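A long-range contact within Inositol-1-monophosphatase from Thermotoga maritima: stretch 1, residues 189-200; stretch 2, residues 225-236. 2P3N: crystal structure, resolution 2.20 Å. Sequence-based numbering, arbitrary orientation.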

# COMPACT_ATOMS: atom_id res chain seq x y z
N VAL A 189 -20.51 -1.06 -5.04
CA VAL A 189 -21.67 -1.94 -4.95
C VAL A 189 -22.88 -1.14 -5.33
O VAL A 189 -22.82 0.10 -5.36
CB VAL A 189 -21.93 -2.53 -3.54
CG1 VAL A 189 -21.02 -3.72 -3.32
CG2 VAL A 189 -21.76 -1.46 -2.48
N ASP A 190 -23.99 -1.82 -5.59
CA ASP A 190 -25.20 -1.15 -6.02
C ASP A 190 -26.18 -0.86 -4.90
O ASP A 190 -26.92 0.13 -4.95
CB ASP A 190 -25.84 -1.96 -7.14
CG ASP A 190 -24.93 -2.06 -8.37
OD1 ASP A 190 -24.63 -1.00 -8.96
OD2 ASP A 190 -24.51 -3.18 -8.72
N PHE A 191 -26.18 -1.70 -3.87
CA PHE A 191 -27.06 -1.48 -2.74
C PHE A 191 -26.63 -2.32 -1.54
O PHE A 191 -26.03 -3.39 -1.70
CB PHE A 191 -28.51 -1.78 -3.12
CG PHE A 191 -28.74 -3.17 -3.64
CD1 PHE A 191 -28.78 -4.26 -2.77
CD2 PHE A 191 -28.91 -3.40 -5.00
CE1 PHE A 191 -28.97 -5.56 -3.25
CE2 PHE A 191 -29.11 -4.69 -5.50
CZ PHE A 191 -29.14 -5.78 -4.63
N PHE A 192 -26.93 -1.81 -0.35
CA PHE A 192 -26.58 -2.47 0.90
C PHE A 192 -27.77 -2.39 1.86
O PHE A 192 -28.37 -1.32 2.03
CB PHE A 192 -25.33 -1.81 1.51
CG PHE A 192 -24.90 -2.39 2.84
CD1 PHE A 192 -24.69 -3.75 3.00
CD2 PHE A 192 -24.71 -1.55 3.94
CE1 PHE A 192 -24.31 -4.28 4.24
CE2 PHE A 192 -24.32 -2.07 5.18
CZ PHE A 192 -24.12 -3.44 5.33
N VAL A 193 -28.10 -3.52 2.47
CA VAL A 193 -29.22 -3.61 3.41
C VAL A 193 -28.83 -4.23 4.75
O VAL A 193 -28.20 -5.29 4.79
CB VAL A 193 -30.37 -4.43 2.79
CG1 VAL A 193 -30.88 -3.73 1.53
CG2 VAL A 193 -29.87 -5.82 2.43
N THR A 194 -29.18 -3.55 5.84
CA THR A 194 -28.87 -4.02 7.19
C THR A 194 -30.13 -4.23 8.03
O THR A 194 -31.21 -3.75 7.68
CB THR A 194 -27.96 -3.05 7.98
OG1 THR A 194 -28.64 -1.80 8.17
CG2 THR A 194 -26.67 -2.81 7.25
N TRP A 195 -29.95 -4.91 9.16
CA TRP A 195 -31.06 -5.23 10.04
C TRP A 195 -30.62 -5.24 11.50
O TRP A 195 -29.66 -5.91 11.86
CB TRP A 195 -31.58 -6.61 9.66
CG TRP A 195 -33.01 -6.85 9.98
CD1 TRP A 195 -33.98 -5.91 10.12
CD2 TRP A 195 -33.66 -8.13 10.07
NE1 TRP A 195 -35.21 -6.52 10.28
CE2 TRP A 195 -35.04 -7.88 10.26
CE3 TRP A 195 -33.21 -9.45 10.00
CZ2 TRP A 195 -35.98 -8.91 10.38
CZ3 TRP A 195 -34.15 -10.49 10.13
CH2 TRP A 195 -35.51 -10.20 10.31
N ARG A 196 -31.34 -4.49 12.33
CA ARG A 196 -31.03 -4.42 13.76
C ARG A 196 -29.61 -3.95 13.99
O ARG A 196 -28.81 -4.67 14.60
CB ARG A 196 -31.22 -5.79 14.42
CG ARG A 196 -32.49 -6.51 14.04
CD ARG A 196 -32.78 -7.63 15.02
NE ARG A 196 -33.68 -8.64 14.47
CZ ARG A 196 -33.37 -9.44 13.46
NH1 ARG A 196 -32.17 -9.36 12.88
NH2 ARG A 196 -34.24 -10.34 13.03
N ILE A 197 -29.29 -2.76 13.52
CA ILE A 197 -27.95 -2.19 13.68
C ILE A 197 -28.02 -0.91 14.52
O ILE A 197 -29.06 -0.25 14.57
CB ILE A 197 -27.32 -1.87 12.30
CG1 ILE A 197 -28.00 -0.64 11.68
CG2 ILE A 197 -27.47 -3.06 11.38
CD1 ILE A 197 -29.47 -0.81 11.42
N ASN A 198 -26.93 -0.54 15.18
CA ASN A 198 -26.93 0.68 15.97
C ASN A 198 -26.44 1.84 15.13
O ASN A 198 -25.86 1.63 14.06
CB ASN A 198 -26.05 0.52 17.21
CG ASN A 198 -26.43 -0.69 18.03
OD1 ASN A 198 -25.95 -1.80 17.77
ND2 ASN A 198 -27.30 -0.50 19.01
N PRO A 199 -26.65 3.07 15.59
CA PRO A 199 -26.20 4.22 14.80
C PRO A 199 -24.71 4.32 14.53
O PRO A 199 -24.31 5.04 13.62
CB PRO A 199 -26.74 5.42 15.59
CG PRO A 199 -26.83 4.92 16.97
CD PRO A 199 -27.37 3.52 16.79
N TRP A 200 -23.87 3.62 15.29
CA TRP A 200 -22.43 3.72 15.05
C TRP A 200 -21.99 2.90 13.85
O TRP A 200 -20.88 3.07 13.34
CB TRP A 200 -21.61 3.31 16.28
CG TRP A 200 -22.00 2.03 16.94
CD1 TRP A 200 -21.70 0.77 16.54
CD2 TRP A 200 -22.75 1.90 18.15
NE1 TRP A 200 -22.21 -0.15 17.43
CE2 TRP A 200 -22.86 0.52 18.43
CE3 TRP A 200 -23.34 2.82 19.03
CZ2 TRP A 200 -23.53 0.04 19.55
CZ3 TRP A 200 -24.00 2.34 20.14
CH2 TRP A 200 -24.09 0.96 20.39
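Stretch 2 225-236: NAFSKNFIFSNG

The most unusual feature of this contact is a buried hydroxyl left without a partner: Thr-194 OG1 lies 3.1 Å from Phe-231 CB, at the edge of the Phe-231 ring and near its plane, and finds no hydrogen-bonding atom anywhere in the model. The main chains beneath it are, by contrast, well paired. Stretch 2 runs as a strand that ends at Ser-234, alongside the strand of stretch 1 that begins at Phe-191. Their N-to-C directions make an angle of 174°, almost exactly antiparallel, and the axes approach to 4.4 Å, so the two are neighbours in one sheet.

The register pairs Phe-191 with Ser-234, Phe-192 with Phe-233, Val-193 with Ile-232 and Thr-194 with Phe-231. Phe-192 and Phe-233 form a hydrogen-bonded pair: Phe-233 N donates to Phe-192 O at 2.5 Å, short and nearly straight at 177°, and Phe-192 N donates to Phe-233 O at 2.7 Å, although the position of that oxygen is less certain. Two residues along, Thr-194 N donates to Phe-231 O at 2.8 Å and Phe-231 N to Thr-194 O at 3.3 Å. Between these pairs, at the non-hydrogen-bonded Val-193 and Ile-232, CA-H...O contacts help fill the gaps: Val-193 CA is 3.0 Å from Phe-231 O, and Ile-232 CA is 3.4 Å from Phe-192 O.

Extended backbones send successive side chains to alternate faces. Phe-192, Thr-194, Phe-231 and Phe-233 share one face, where three phenylalanines give the face its apolar bulk. The rings of Phe-192 and Phe-233 have centroids 5.8 Å apart and planes at 26°, near parallel but slid so that they barely overlap; Phe-192 CD2 meets Phe-233 CD1 at 3.6 Å. The other face carries Phe-191, Val-193, Ile-232 and Ser-234. Here beta-branched Val-193 and Ile-232, both well suited to extended backbone, pack through Val-193 CG1 and Ile-232 CG2 at 4.0 Å. Small Ser-234 lies opposite Phe-191, whose CA is 4.0 Å from Ser-234 CA; the ring of Phe-191 leads away from the other stretch.

At Ser-234 and just past it, the pairing loosens into weak hydrogen bonds that converge on one carbonyl: Asp-190 O receives Asn-235 N at 3.2 Å and Ser-234 OG at 3.3 Å. Ser-234 OG can donate a hydrogen bond, which an apolar side chain could not.

Toward the other end, Arg-196 N makes a weak hydrogen bond to Lys-229 O at 3.2 Å, although the position of that oxygen is less certain. The side chains of Arg-196 and Lys-229 are exposed, as befits their charge. Ile-197 starts sideways, but its end comes nearer, and its CD1 reaches the edge of the Phe-231 ring, 3.3 Å from Phe-231 CD2. Farther on, a type I turn from Asn-225 to Ser-228 is closed by Ser-228 N donating to Asn-225 O at 3.1 Å. Pro-199 points toward this turn, its compact apolar ring placing CB 3.0 Å from Ala-226 O and 4.3 Å from Phe-227 CE1.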

# COMPACT_ATOMS: atom_id res chain seq x y z
N ASN A 225 -32.66 7.92 8.98
CA ASN A 225 -31.77 8.82 9.69
C ASN A 225 -30.88 7.96 10.57
O ASN A 225 -31.09 6.75 10.67
CB ASN A 225 -32.56 9.83 10.54
CG ASN A 225 -33.29 9.17 11.70
OD1 ASN A 225 -34.12 8.28 11.51
ND2 ASN A 225 -32.99 9.62 12.91
N ALA A 226 -29.90 8.59 11.22
CA ALA A 226 -28.96 7.87 12.08
C ALA A 226 -29.59 6.95 13.12
O ALA A 226 -28.93 6.05 13.65
CB ALA A 226 -28.04 8.88 12.79
N PHE A 227 -30.88 7.14 13.38
CA PHE A 227 -31.56 6.35 14.40
C PHE A 227 -32.67 5.42 13.90
O PHE A 227 -33.63 5.13 14.62
CB PHE A 227 -32.09 7.32 15.46
CG PHE A 227 -31.02 8.26 15.98
CD1 PHE A 227 -30.08 7.82 16.91
CD2 PHE A 227 -30.90 9.54 15.47
CE1 PHE A 227 -29.02 8.64 17.31
CE2 PHE A 227 -29.85 10.38 15.87
CZ PHE A 227 -28.91 9.92 16.78
N SER A 228 -32.51 4.92 12.68
CA SER A 228 -33.48 4.00 12.09
C SER A 228 -32.98 2.59 12.38
O SER A 228 -31.78 2.37 12.53
CB SER A 228 -33.58 4.24 10.59
OG SER A 228 -33.72 5.62 10.32
N LYS A 229 -33.90 1.63 12.46
CA LYS A 229 -33.52 0.25 12.76
C LYS A 229 -33.14 -0.59 11.54
O LYS A 229 -32.27 -1.47 11.63
CB LYS A 229 -34.64 -0.44 13.54
CG LYS A 229 -36.05 -0.21 12.99
CD LYS A 229 -37.11 -0.93 13.81
CE LYS A 229 -38.50 -0.64 13.28
NZ LYS A 229 -39.55 -1.39 14.03
N ASN A 230 -33.79 -0.34 10.41
CA ASN A 230 -33.51 -1.07 9.18
C ASN A 230 -32.89 -0.09 8.19
O ASN A 230 -33.27 1.08 8.17
CB ASN A 230 -34.79 -1.63 8.56
CG ASN A 230 -35.88 -1.86 9.58
OD1 ASN A 230 -35.66 -2.55 10.59
ND2 ASN A 230 -37.06 -1.29 9.33
N PHE A 231 -31.96 -0.57 7.37
CA PHE A 231 -31.30 0.30 6.41
C PHE A 231 -31.12 -0.25 5.01
O PHE A 231 -30.71 -1.39 4.81
CB PHE A 231 -29.93 0.72 6.95
CG PHE A 231 -30.00 1.87 7.91
CD1 PHE A 231 -30.09 3.17 7.44
CD2 PHE A 231 -30.00 1.65 9.28
CE1 PHE A 231 -30.19 4.23 8.31
CE2 PHE A 231 -30.09 2.71 10.15
CZ PHE A 231 -30.19 4.00 9.67
N ILE A 232 -31.44 0.60 4.04
CA ILE A 232 -31.31 0.25 2.64
C ILE A 232 -30.51 1.33 1.94
O ILE A 232 -30.98 2.46 1.77
CB ILE A 232 -32.70 0.14 1.95
CG1 ILE A 232 -33.56 -0.93 2.66
CG2 ILE A 232 -32.53 -0.23 0.46
CD1 ILE A 232 -34.95 -1.08 2.09
N PHE A 233 -29.28 0.99 1.55
CA PHE A 233 -28.40 1.92 0.84
C PHE A 233 -28.43 1.54 -0.64
O PHE A 233 -28.33 0.36 -0.99
CB PHE A 233 -26.95 1.82 1.35
CG PHE A 233 -26.79 2.15 2.81
CD1 PHE A 233 -27.04 1.18 3.78
CD2 PHE A 233 -26.39 3.42 3.22
CE1 PHE A 233 -26.88 1.48 5.13
CE2 PHE A 233 -26.23 3.72 4.57
CZ PHE A 233 -26.47 2.75 5.52
N SER A 234 -28.57 2.54 -1.51
CA SER A 234 -28.63 2.24 -2.93
C SER A 234 -28.20 3.42 -3.80
O SER A 234 -28.06 4.54 -3.31
CB SER A 234 -30.07 1.83 -3.29
OG SER A 234 -30.11 0.93 -4.38
N ASN A 235 -27.98 3.15 -5.08
CA ASN A 235 -27.60 4.20 -6.03
C ASN A 235 -28.81 5.06 -6.38
O ASN A 235 -28.70 6.01 -7.16
CB ASN A 235 -27.04 3.58 -7.31
CG ASN A 235 -27.90 2.45 -7.85
OD1 ASN A 235 -29.10 2.41 -7.60
ND2 ASN A 235 -27.28 1.54 -8.60
N GLY A 236 -29.96 4.72 -5.79
CA GLY A 236 -31.18 5.47 -6.07
C GLY A 236 -31.75 5.15 -7.44
O GLY A 236 -32.56 5.90 -7.96